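Local coordinates for tetratricopeptide TPR_2 repeat protein (PDB 5DJS), which belongs to the tetratricopeptide-repeat proteins, joining helical repeats to a GT-B-type glycosyltransferase family 41 region that holds uridine-5'-diphosphate in this structure, at residues P331-N337 / I410-T416; L349-I353 / Y468-L473; L403-N408 / E427-V433. The protein carries 1 engineered substitution. All coordinates share one frame; numbering follows the deposited sequence.

Overall arrangement
All three contacts belong to the Rossmann-like half of the GT-B fold that holds UDP. Contact 1 pairs the two middle strands of a six-stranded parallel sheet; contact 2, two helices, and contact 3, segment 403-408 against the end of helix 423-430, lie about 11 Å and about 10 Å from it between centres, while their own centres are about 21 Å apart. Contact 2 meets the strands through Tyr468 OH, 2.7 Å from Asp415 O. Contact 3 meets them where Phe336 CD2 comes 3.4 Å from Tyr407 CZ. UDP touches contact 1 at Asn337 and contact 3 at Leu403 and Glu427; the side chain of Trp350 of contact 2 stays about 11 Å from it.

Contact 1 of 3, residues P331-N337 / I410-T416; sequences PVFGCFN and IDVALDT. With UDP (uridine-5'-diphosphate), chain E.
The ring of Phe333 meets Val412 and Leu414 obliquely: its CD1 lies 3.6 Å from Val412 CB, and Leu414 CD1 packs against the Phe333 CB at the root of the ring. The Phe336 ring, also approached obliquely, brings CZ to 3.8 Å from Ile410 CG1, the two side chains coming from opposite directions. These groups flank the central strand pair of a Rossmann-like parallel sheet, 332-335 beside 412-414. Phe333 and Val412 point to one face of the sheet, where helix 344-356 supplies Ile353 against the ring; Ala413 points to the other.

Gly334 lies opposite Ala413 and bonds to the residues flanking it. Its N donates to Val412 O, a bent bond of 136° at the hydrogen, and its O accepts from Leu414 N at 2.7 Å, a much straighter one. Ile410 CG2 lies beside Gly334 N, and the CD1 of the same isoleucine touches Val332 CG1 almost at right angles. Beyond the strands the chain runs on to the ligand: Phe336 and Asn337 belong to the UDP pocket.

At the far end Asp411 grips Val332 twice. The backbone N of Asp411 donates to Val332 O. Its CG, anti to the carbonyl carbon (chi1 -56°) and so beside the backbone N, brings the carboxylate to the Val332 N-H, which OD2 accepts on its anti lone pair at 2.7 Å.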
loop_
_atom_site.group_PDB
_atom_site.type_symbol
_atom_site.label_atom_id
_atom_site.label_comp_id
_atom_site.label_asym_id
_atom_site.label_seq_id
_atom_site.Cartn_x
_atom_site.Cartn_y
_atom_site.Cartn_z
ATOM N N PRO A 331 17.383 -20.578 -14.221
ATOM C CA PRO A 331 16.145 -20.380 -13.451
ATOM C C PRO A 331 15.364 -19.163 -13.923
ATOM O O PRO A 331 15.960 -18.214 -14.430
ATOM C CB PRO A 331 16.664 -20.121 -12.034
ATOM C CG PRO A 331 18.008 -19.506 -12.244
ATOM C CD PRO A 331 18.578 -20.192 -13.451
ATOM N N VAL A 332 14.047 -19.194 -13.754
ATOM C CA VAL A 332 13.206 -18.014 -13.961
ATOM C C VAL A 332 13.060 -17.307 -12.623
ATOM O O VAL A 332 12.416 -17.833 -11.716
ATOM C CB VAL A 332 11.802 -18.380 -14.504
ATOM C CG1 VAL A 332 10.937 -17.134 -14.686
ATOM C CG2 VAL A 332 11.916 -19.131 -15.826
ATOM N N PHE A 333 13.674 -16.131 -12.504
ATOM C CA PHE A 333 13.442 -15.221 -11.372
ATOM C C PHE A 333 12.169 -14.399 -11.592
ATOM O O PHE A 333 11.801 -14.111 -12.730
ATOM C CB PHE A 333 14.630 -14.287 -11.174
ATOM C CG PHE A 333 15.827 -14.959 -10.585
ATOM C CD1 PHE A 333 15.837 -15.324 -9.245
ATOM C CD2 PHE A 333 16.949 -15.218 -11.360
ATOM C CE1 PHE A 333 16.942 -15.937 -8.682
ATOM C CE2 PHE A 333 18.061 -15.825 -10.807
ATOM C CZ PHE A 333 18.059 -16.185 -9.466
ATOM N N GLY A 334 11.511 -14.019 -10.499
ATOM C CA GLY A 334 10.232 -13.294 -10.556
ATOM C C GLY A 334 10.113 -12.175 -9.527
ATOM O O GLY A 334 10.636 -12.289 -8.411
ATOM N N CYS A 335 9.447 -11.083 -9.918
ATOM C CA CYS A 335 9.127 -9.975 -9.000
ATOM C C CYS A 335 7.851 -9.282 -9.439
ATOM O O CYS A 335 7.861 -8.509 -10.392
ATOM C CB CYS A 335 10.263 -8.956 -8.923
ATOM S SG CYS A 335 9.846 -7.554 -7.869
ATOM N N PHE A 336 6.752 -9.558 -8.736
ATOM C CA PHE A 336 5.435 -9.065 -9.136
ATOM C C PHE A 336 5.000 -7.815 -8.350
ATOM O O PHE A 336 3.814 -7.625 -8.046
ATOM C CB PHE A 336 4.391 -10.192 -9.038
ATOM C CG PHE A 336 4.737 -11.439 -9.817
ATOM C CD1 PHE A 336 5.667 -11.438 -10.872
ATOM C CD2 PHE A 336 4.093 -12.629 -9.510
ATOM C CE1 PHE A 336 5.962 -12.605 -11.562
ATOM C CE2 PHE A 336 4.379 -13.794 -10.204
ATOM C CZ PHE A 336 5.310 -13.782 -11.233
ATOM N N ASN A 337 5.967 -6.941 -8.086
ATOM C CA ASN A 337 5.752 -5.715 -7.331
ATOM C C ASN A 337 5.493 -4.479 -8.220
ATOM O O ASN A 337 5.908 -4.425 -9.387
ATOM C CB ASN A 337 6.957 -5.471 -6.415
ATOM C CG ASN A 337 6.957 -6.383 -5.211
ATOM O OD1 ASN A 337 5.955 -6.485 -4.523
ATOM N ND2 ASN A 337 8.074 -7.034 -4.940
ATOM N N ILE A 410 7.645 -19.815 -11.888
ATOM C CA ILE A 410 8.747 -19.070 -11.256
ATOM C C ILE A 410 9.465 -19.971 -10.262
ATOM O O ILE A 410 8.830 -20.608 -9.428
ATOM C CB ILE A 410 8.236 -17.832 -10.468
ATOM C CG1 ILE A 410 7.396 -16.908 -11.358
ATOM C CG2 ILE A 410 9.386 -17.037 -9.833
ATOM C CD1 ILE A 410 8.135 -16.279 -12.521
ATOM N N ASP A 411 10.790 -19.973 -10.320
ATOM C CA ASP A 411 11.611 -20.786 -9.415
ATOM C C ASP A 411 11.933 -20.049 -8.116
ATOM O O ASP A 411 11.899 -20.639 -7.036
ATOM C CB ASP A 411 12.917 -21.193 -10.105
ATOM C CG ASP A 411 12.679 -21.921 -11.409
ATOM O OD1 ASP A 411 12.027 -22.983 -11.370
ATOM O OD2 ASP A 411 13.126 -21.426 -12.470
ATOM N N VAL A 412 12.276 -18.769 -8.241
ATOM C CA VAL A 412 12.674 -17.916 -7.118
ATOM C C VAL A 412 12.044 -16.533 -7.286
ATOM O O VAL A 412 12.056 -15.978 -8.390
ATOM C CB VAL A 412 14.207 -17.740 -7.085
ATOM C CG1 VAL A 412 14.637 -16.761 -5.992
ATOM C CG2 VAL A 412 14.899 -19.089 -6.921
ATOM N N ALA A 413 11.518 -15.974 -6.194
ATOM C CA ALA A 413 11.005 -14.597 -6.192
ATOM C C ALA A 413 12.023 -13.641 -5.593
ATOM O O ALA A 413 12.698 -13.971 -4.616
ATOM C CB ALA A 413 9.712 -14.520 -5.423
ATOM N N LEU A 414 12.137 -12.458 -6.188
ATOM C CA LEU A 414 13.053 -11.418 -5.709
ATOM C C LEU A 414 12.247 -10.254 -5.162
ATOM O O LEU A 414 11.316 -9.786 -5.817
ATOM C CB LEU A 414 13.956 -10.937 -6.845
ATOM C CG LEU A 414 14.842 -12.001 -7.494
ATOM C CD1 LEU A 414 15.552 -11.437 -8.714
ATOM C CD2 LEU A 414 15.852 -12.549 -6.503
ATOM N N ASP A 415 12.605 -9.799 -3.966
ATOM C CA ASP A 415 11.898 -8.697 -3.296
ATOM C C ASP A 415 12.609 -7.382 -3.560
ATOM O O ASP A 415 13.819 -7.359 -3.779
ATOM C CB ASP A 415 11.847 -8.963 -1.793
ATOM C CG ASP A 415 11.136 -7.873 -1.008
ATOM O OD1 ASP A 415 10.062 -7.424 -1.459
ATOM O OD2 ASP A 415 11.663 -7.465 0.063
ATOM N N THR A 416 11.848 -6.291 -3.533
ATOM C CA THR A 416 12.385 -4.959 -3.821
ATOM C C THR A 416 13.040 -4.286 -2.611
ATOM O O THR A 416 12.814 -4.662 -1.458
ATOM C CB THR A 416 11.289 -4.036 -4.370
ATOM O OG1 THR A 416 10.143 -4.097 -3.516
ATOM C CG2 THR A 416 10.879 -4.468 -5.770
HETATM N N1 UDP E . -2.090 -7.786 -8.157
HETATM C C2 UDP E . -2.911 -8.171 -9.256
HETATM N N3 UDP E . -2.431 -8.093 -10.511
HETATM C C4 UDP E . -1.182 -7.660 -10.750
HETATM C C5 UDP E . -0.350 -7.281 -9.705
HETATM C C6 UDP E . -0.831 -7.353 -8.403
HETATM O O2 UDP E . -4.083 -8.583 -9.086
HETATM O O4 UDP E . -0.756 -7.593 -11.913
HETATM C "C1'" UDP E . -2.607 -7.875 -6.774
HETATM C "C2'" UDP E . -1.802 -8.903 -6.003
HETATM O "O2'" UDP E . -2.734 -9.702 -5.271
HETATM C "C3'" UDP E . -0.852 -8.077 -5.143
HETATM C "C4'" UDP E . -1.531 -6.716 -4.992
HETATM O "O4'" UDP E . -2.505 -6.641 -6.043
HETATM O "O3'" UDP E . -0.597 -8.672 -3.878
HETATM C "C5'" UDP E . -0.619 -5.493 -5.095
HETATM O "O5'" UDP E . 0.683 -5.709 -4.553
HETATM P PA UDP E . 1.864 -4.645 -4.870
HETATM O O1A UDP E . 1.413 -3.313 -4.323
HETATM O O2A UDP E . 2.211 -4.791 -6.334
HETATM O O3A UDP E . 3.177 -5.125 -4.050
HETATM P PB UDP E . 3.219 -5.390 -2.456
HETATM O O1B UDP E . 2.038 -6.260 -2.141
HETATM O O2B UDP E . 4.500 -6.133 -2.265
HETATM O O3B UDP E . 3.194 -4.016 -1.832
#

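Contact 2 of 3, residues L349-I353 / Y468-L473; sequences LWAKI and YIDIAL
Tyr468 extends its CG opposite its own backbone N (chi1 180°), which carries the phenol from helix 465-477 toward helix 344-356, while Trp350, its CG anti to the carbonyl carbon (chi1 -67°), swings the indole back to meet it. Trp350 NE1 donates to Tyr468 OH at 3.2 Å in a nearly straight bond, the oxygen lying in the indole plane. The same hydroxyl is also hydrogen-bonded to Asp415 O, which fixes the far end of the phenol ring. Leu349 CD1 sits over one face of that ring, a CH-pi contact 4.2 Å from its centroid, whereas Ile353 CD1 comes in at the edge.

Ile353 is a knob in a hole formed by Tyr468, Ile469, Ala472 and Leu473. Its CD1 reaches the floor at Ala472 CB, 3.7 Å away, and its CG2 lies against Leu473 CD1. At the solvent side Ile469 CD1 rests on the aliphatic chain of Lys352.

The two short helical segments run 39° apart, their axes 9.8 Å from each other. Together they pack on the parallel sheet: Trp350, Tyr468 and Ala472 all touch Leu414 of strand 412-414, and Ile353 touches Phe333 of strand 332-335.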
loop_
_atom_site.group_PDB
_atom_site.type_symbol
_atom_site.label_atom_id
_atom_site.label_comp_id
_atom_site.label_asym_id
_atom_site.label_seq_id
_atom_site.Cartn_x
_atom_site.Cartn_y
_atom_site.Cartn_z
ATOM N N LEU A 349 21.363 -4.663 -8.622
ATOM C CA LEU A 349 21.515 -6.013 -8.061
ATOM C C LEU A 349 20.976 -7.100 -8.980
ATOM O O LEU A 349 21.629 -8.123 -9.189
ATOM C CB LEU A 349 20.811 -6.123 -6.702
ATOM C CG LEU A 349 21.238 -5.192 -5.565
ATOM C CD1 LEU A 349 20.706 -5.720 -4.233
ATOM C CD2 LEU A 349 22.753 -4.988 -5.494
ATOM N N TRP A 350 19.776 -6.882 -9.510
ATOM C CA TRP A 350 19.157 -7.847 -10.429
ATOM C C TRP A 350 19.996 -8.087 -11.688
ATOM O O TRP A 350 20.018 -9.202 -12.217
ATOM C CB TRP A 350 17.735 -7.420 -10.822
ATOM C CG TRP A 350 16.732 -7.452 -9.695
ATOM C CD1 TRP A 350 16.911 -7.940 -8.427
ATOM C CD2 TRP A 350 15.383 -6.997 -9.758
ATOM N NE1 TRP A 350 15.761 -7.796 -7.694
ATOM C CE2 TRP A 350 14.801 -7.225 -8.488
ATOM C CE3 TRP A 350 14.607 -6.396 -10.760
ATOM C CZ2 TRP A 350 13.474 -6.877 -8.194
ATOM C CZ3 TRP A 350 13.285 -6.054 -10.471
ATOM C CH2 TRP A 350 12.735 -6.295 -9.195
ATOM N N ALA A 351 20.683 -7.046 -12.150
ATOM C CA ALA A 351 21.605 -7.161 -13.273
ATOM C C ALA A 351 22.791 -8.056 -12.921
ATOM O O ALA A 351 23.132 -8.950 -13.695
ATOM C CB ALA A 351 22.091 -5.787 -13.712
ATOM N N LYS A 352 23.400 -7.823 -11.757
ATOM C CA LYS A 352 24.554 -8.617 -11.299
ATOM C C LYS A 352 24.242 -10.105 -11.125
ATOM O O LYS A 352 25.073 -10.955 -11.449
ATOM C CB LYS A 352 25.134 -8.047 -10.001
ATOM C CG LYS A 352 25.887 -6.745 -10.217
ATOM C CD LYS A 352 26.429 -6.178 -8.919
ATOM C CE LYS A 352 27.063 -4.816 -9.155
ATOM N NZ LYS A 352 27.506 -4.203 -7.874
ATOM N N ILE A 353 23.049 -10.401 -10.619
ATOM C CA ILE A 353 22.509 -11.766 -10.579
ATOM C C ILE A 353 22.391 -12.354 -11.996
ATOM O O ILE A 353 22.789 -13.494 -12.224
ATOM C CB ILE A 353 21.125 -11.801 -9.872
ATOM C CG1 ILE A 353 21.283 -11.548 -8.363
ATOM C CG2 ILE A 353 20.403 -13.126 -10.103
ATOM C CD1 ILE A 353 20.010 -11.140 -7.648
ATOM N N TYR A 468 22.549 -10.419 -0.616
ATOM C CA TYR A 468 21.308 -10.570 -1.393
ATOM C C TYR A 468 21.591 -11.337 -2.675
ATOM O O TYR A 468 20.892 -12.300 -2.981
ATOM C CB TYR A 468 20.722 -9.188 -1.717
ATOM C CG TYR A 468 19.430 -9.139 -2.523
ATOM C CD1 TYR A 468 19.427 -9.306 -3.912
ATOM C CD2 TYR A 468 18.217 -8.840 -1.905
ATOM C CE1 TYR A 468 18.249 -9.214 -4.643
ATOM C CE2 TYR A 468 17.033 -8.752 -2.631
ATOM C CZ TYR A 468 17.054 -8.937 -3.993
ATOM O OH TYR A 468 15.883 -8.855 -4.696
ATOM N N ILE A 469 22.630 -10.908 -3.396
ATOM C CA ILE A 469 23.056 -11.544 -4.651
ATOM C C ILE A 469 23.414 -13.018 -4.406
ATOM O O ILE A 469 22.882 -13.902 -5.083
ATOM C CB ILE A 469 24.262 -10.803 -5.292
ATOM C CG1 ILE A 469 23.853 -9.396 -5.759
ATOM C CG2 ILE A 469 24.808 -11.570 -6.492
ATOM C CD1 ILE A 469 25.016 -8.449 -5.990
ATOM N N ASP A 470 24.298 -13.259 -3.428
ATOM C CA ASP A 470 24.799 -14.611 -3.093
ATOM C C ASP A 470 23.688 -15.614 -2.788
ATOM O O ASP A 470 23.757 -16.766 -3.226
ATOM C CB ASP A 470 25.763 -14.570 -1.897
ATOM C CG ASP A 470 27.083 -13.895 -2.220
ATOM O OD1 ASP A 470 27.325 -13.522 -3.385
ATOM O OD2 ASP A 470 27.893 -13.723 -1.292
ATOM N N ILE A 471 22.676 -15.175 -2.041
ATOM C CA ILE A 471 21.527 -16.031 -1.725
ATOM C C ILE A 471 20.751 -16.387 -2.999
ATOM O O ILE A 471 20.366 -17.542 -3.177
ATOM C CB ILE A 471 20.616 -15.401 -0.640
ATOM C CG1 ILE A 471 21.362 -15.380 0.704
ATOM C CG2 ILE A 471 19.315 -16.186 -0.481
ATOM C CD1 ILE A 471 20.748 -14.498 1.773
ATOM N N ALA A 472 20.548 -15.406 -3.878
ATOM C CA ALA A 472 19.835 -15.622 -5.144
ATOM C C ALA A 472 20.621 -16.521 -6.110
ATOM O O ALA A 472 20.025 -17.319 -6.843
ATOM C CB ALA A 472 19.511 -14.292 -5.811
ATOM N N LEU A 473 21.946 -16.362 -6.121
ATOM C CA LEU A 473 22.847 -17.240 -6.879
ATOM C C LEU A 473 22.792 -18.682 -6.365
ATOM O O LEU A 473 22.599 -19.615 -7.152
ATOM C CB LEU A 473 24.290 -16.706 -6.830
ATOM C CG LEU A 473 24.758 -15.765 -7.950
ATOM C CD1 LEU A 473 23.672 -14.827 -8.448
ATOM C CD2 LEU A 473 25.991 -14.973 -7.516
#

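Contact 3 of 3, residues L403-N408 / E427-V433; sequences LLATYN and EALWMGV. With UDP (uridine-5'-diphosphate), chain E.
Segment 403-408, from helix 400-405 onward, lies against the end of helix 423-430 and the turn after it, with no hydrogen bond between them; the CA atoms of Tyr407 and Met431 come closest, 6.3 Å apart. Tyr407 lays one face of its ring over Ala428, whose CA, offset toward the rim of the ring, makes a CH-pi contact 3.7 Å from the centroid; the methyl CB lies close to Tyr407 CE1. Around the root of the ring, Met431 CB packs on Tyr407 CB at 3.6 Å, and Val433 CG2 lies obliquely against Tyr407 CD1. Phe336, just after strand 332-335, also meets the tyrosine ring, their planes about 50° apart.

The Met431 chain, bent at chi2 and chi3, folds back so that CG and CE both lie beside Leu404 O, with CE also near Asn408 OD1, which accepts a hydrogen bond from Ala321 N. The Leu404 and Glu427 side chains cross at about a right angle, with Leu404 CD1 3.6 Å from Glu427 CB.

Beyond CG the glutamate runs out extended to the ribose of UDP. Its OE2 accepts a hydrogen bond from O2' of UDP, although the modelled 2.4 Å between them is implausibly short and the length doubtful; O3' lies near both carboxylate oxygens, and Arg400 forms a salt bridge with OE2. Leu403 CD2 touches the ribose carbon C2' at 3.9 Å.

A Schellman motif with Gly432 at C-prime ends the helix (Val433 N to Ala428 O, Gly432 N to Leu429 O). A carboxylate on a helix gripping the ribose hydroxyls is a familiar feature of nucleotide sites in GT-B folds.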
loop_
_atom_site.group_PDB
_atom_site.type_symbol
_atom_site.label_atom_id
_atom_site.label_comp_id
_atom_site.label_asym_id
_atom_site.label_seq_id
_atom_site.Cartn_x
_atom_site.Cartn_y
_atom_site.Cartn_z
ATOM N N LEU A 403 -2.747 -14.427 -11.425
ATOM C CA LEU A 403 -1.394 -14.021 -11.016
ATOM C C LEU A 403 -0.758 -15.042 -10.088
ATOM O O LEU A 403 0.411 -15.398 -10.258
ATOM C CB LEU A 403 -1.400 -12.648 -10.340
ATOM C CG LEU A 403 -0.033 -12.092 -9.891
ATOM C CD1 LEU A 403 0.669 -11.315 -11.002
ATOM C CD2 LEU A 403 -0.190 -11.230 -8.649
ATOM N N LEU A 404 -1.514 -15.488 -9.094
ATOM C CA LEU A 404 -1.084 -16.601 -8.239
ATOM C C LEU A 404 -0.619 -17.825 -9.063
ATOM O O LEU A 404 0.431 -18.416 -8.787
ATOM C CB LEU A 404 -2.218 -17.005 -7.278
ATOM C CG LEU A 404 -2.327 -16.471 -5.835
ATOM C CD1 LEU A 404 -1.316 -15.400 -5.476
ATOM C CD2 LEU A 404 -3.744 -15.992 -5.548
ATOM N N ALA A 405 -1.399 -18.177 -10.082
ATOM C CA ALA A 405 -1.098 -19.320 -10.947
ATOM C C ALA A 405 0.238 -19.182 -11.688
ATOM O O ALA A 405 0.901 -20.192 -11.900
ATOM C CB ALA A 405 -2.240 -19.568 -11.935
ATOM N N THR A 406 0.646 -17.957 -12.057
ATOM C CA THR A 406 1.934 -17.742 -12.766
ATOM C C THR A 406 3.166 -17.882 -11.865
ATOM O O THR A 406 4.282 -17.841 -12.363
ATOM C CB THR A 406 2.035 -16.372 -13.502
ATOM O OG1 THR A 406 2.024 -15.301 -12.552
ATOM C CG2 THR A 406 0.913 -16.188 -14.526
ATOM N N TYR A 407 2.982 -18.013 -10.554
ATOM C CA TYR A 407 4.095 -18.412 -9.676
ATOM C C TYR A 407 4.582 -19.845 -9.931
ATOM O O TYR A 407 5.740 -20.165 -9.636
ATOM C CB TYR A 407 3.733 -18.257 -8.197
ATOM C CG TYR A 407 3.963 -16.871 -7.650
ATOM C CD1 TYR A 407 5.253 -16.411 -7.391
ATOM C CD2 TYR A 407 2.889 -16.018 -7.367
ATOM C CE1 TYR A 407 5.470 -15.146 -6.871
ATOM C CE2 TYR A 407 3.099 -14.744 -6.851
ATOM C CZ TYR A 407 4.393 -14.320 -6.602
ATOM O OH TYR A 407 4.606 -13.071 -6.095
ATOM N N ASN A 408 3.704 -20.693 -10.473
ATOM C CA ASN A 408 4.083 -22.051 -10.891
ATOM C C ASN A 408 5.218 -22.074 -11.907
ATOM O O ASN A 408 6.012 -23.020 -11.910
ATOM C CB ASN A 408 2.882 -22.809 -11.470
ATOM C CG ASN A 408 1.912 -23.280 -10.398
ATOM O OD1 ASN A 408 2.316 -23.604 -9.284
ATOM N ND2 ASN A 408 0.628 -23.353 -10.745
ATOM N N GLU A 427 2.110 -13.942 -1.183
ATOM C CA GLU A 427 1.516 -14.673 -2.298
ATOM C C GLU A 427 2.471 -15.695 -2.903
ATOM O O GLU A 427 2.046 -16.785 -3.280
ATOM C CB GLU A 427 1.033 -13.708 -3.383
ATOM C CG GLU A 427 -0.261 -12.991 -3.017
ATOM C CD GLU A 427 -0.638 -11.899 -3.991
ATOM O OE1 GLU A 427 0.226 -11.438 -4.781
ATOM O OE2 GLU A 427 -1.817 -11.501 -3.958
ATOM N N ALA A 428 3.749 -15.332 -3.004
ATOM C CA ALA A 428 4.781 -16.235 -3.517
ATOM C C ALA A 428 4.893 -17.469 -2.630
ATOM O O ALA A 428 4.776 -18.599 -3.116
ATOM C CB ALA A 428 6.129 -15.523 -3.612
ATOM N N LEU A 429 5.086 -17.244 -1.333
ATOM C CA LEU A 429 5.170 -18.342 -0.367
ATOM C C LEU A 429 3.941 -19.261 -0.432
ATOM O O LEU A 429 4.093 -20.477 -0.434
ATOM C CB LEU A 429 5.369 -17.826 1.067
ATOM C CG LEU A 429 6.583 -16.944 1.413
ATOM C CD1 LEU A 429 6.804 -16.919 2.918
ATOM C CD2 LEU A 429 7.862 -17.369 0.715
ATOM N N TRP A 430 2.742 -18.689 -0.526
ATOM C CA TRP A 430 1.508 -19.488 -0.706
ATOM C C TRP A 430 1.576 -20.475 -1.887
ATOM O O TRP A 430 0.949 -21.544 -1.836
ATOM C CB TRP A 430 0.269 -18.592 -0.902
ATOM C CG TRP A 430 -0.259 -17.886 0.333
ATOM C CD1 TRP A 430 -0.039 -18.216 1.647
ATOM C CD2 TRP A 430 -1.136 -16.754 0.348
ATOM N NE1 TRP A 430 -0.705 -17.343 2.471
ATOM C CE2 TRP A 430 -1.388 -16.435 1.700
ATOM C CE3 TRP A 430 -1.721 -15.963 -0.653
ATOM C CZ2 TRP A 430 -2.203 -15.356 2.077
ATOM C CZ3 TRP A 430 -2.543 -14.894 -0.277
ATOM C CH2 TRP A 430 -2.773 -14.604 1.075
ATOM N N MET A 431 2.314 -20.097 -2.938
ATOM C CA MET A 431 2.549 -20.943 -4.121
ATOM C C MET A 431 3.885 -21.722 -4.099
ATOM O O MET A 431 4.369 -22.182 -5.141
ATOM C CB MET A 431 2.469 -20.071 -5.381
ATOM C CG MET A 431 1.141 -19.350 -5.555
ATOM S SD MET A 431 -0.290 -20.448 -5.536
ATOM C CE MET A 431 0.002 -21.475 -6.977
ATOM N N GLY A 432 4.470 -21.887 -2.915
ATOM C CA GLY A 432 5.694 -22.653 -2.768
ATOM C C GLY A 432 6.911 -22.107 -3.484
ATOM O O GLY A 432 7.796 -22.883 -3.848
ATOM N N VAL A 433 6.957 -20.785 -3.671
ATOM C CA VAL A 433 8.094 -20.106 -4.281
ATOM C C VAL A 433 8.840 -19.368 -3.166
ATOM O O VAL A 433 8.227 -18.578 -2.445
ATOM C CB VAL A 433 7.636 -19.108 -5.369
ATOM C CG1 VAL A 433 8.829 -18.404 -6.020
ATOM C CG2 VAL A 433 6.826 -19.823 -6.440
HETATM N N1 UDP E . -2.090 -7.786 -8.157
HETATM C C2 UDP E . -2.911 -8.171 -9.256
HETATM N N3 UDP E . -2.431 -8.093 -10.511
HETATM C C4 UDP E . -1.182 -7.660 -10.750
HETATM C C5 UDP E . -0.350 -7.281 -9.705
HETATM C C6 UDP E . -0.831 -7.353 -8.403
HETATM O O2 UDP E . -4.083 -8.583 -9.086
HETATM O O4 UDP E . -0.756 -7.593 -11.913
HETATM C "C1'" UDP E . -2.607 -7.875 -6.774
HETATM C "C2'" UDP E . -1.802 -8.903 -6.003
HETATM O "O2'" UDP E . -2.734 -9.702 -5.271
HETATM C "C3'" UDP E . -0.852 -8.077 -5.143
HETATM C "C4'" UDP E . -1.531 -6.716 -4.992
HETATM O "O4'" UDP E . -2.505 -6.641 -6.043
HETATM O "O3'" UDP E . -0.597 -8.672 -3.878
HETATM C "C5'" UDP E . -0.619 -5.493 -5.095
HETATM O "O5'" UDP E . 0.683 -5.709 -4.553
HETATM P PA UDP E . 1.864 -4.645 -4.870
HETATM O O1A UDP E . 1.413 -3.313 -4.323
HETATM O O2A UDP E . 2.211 -4.791 -6.334
HETATM O O3A UDP E . 3.177 -5.125 -4.050
HETATM P PB UDP E . 3.219 -5.390 -2.456
HETATM O O1B UDP E . 2.038 -6.260 -2.141
HETATM O O2B UDP E . 4.500 -6.133 -2.265
HETATM O O3B UDP E . 3.194 -4.016 -1.832
#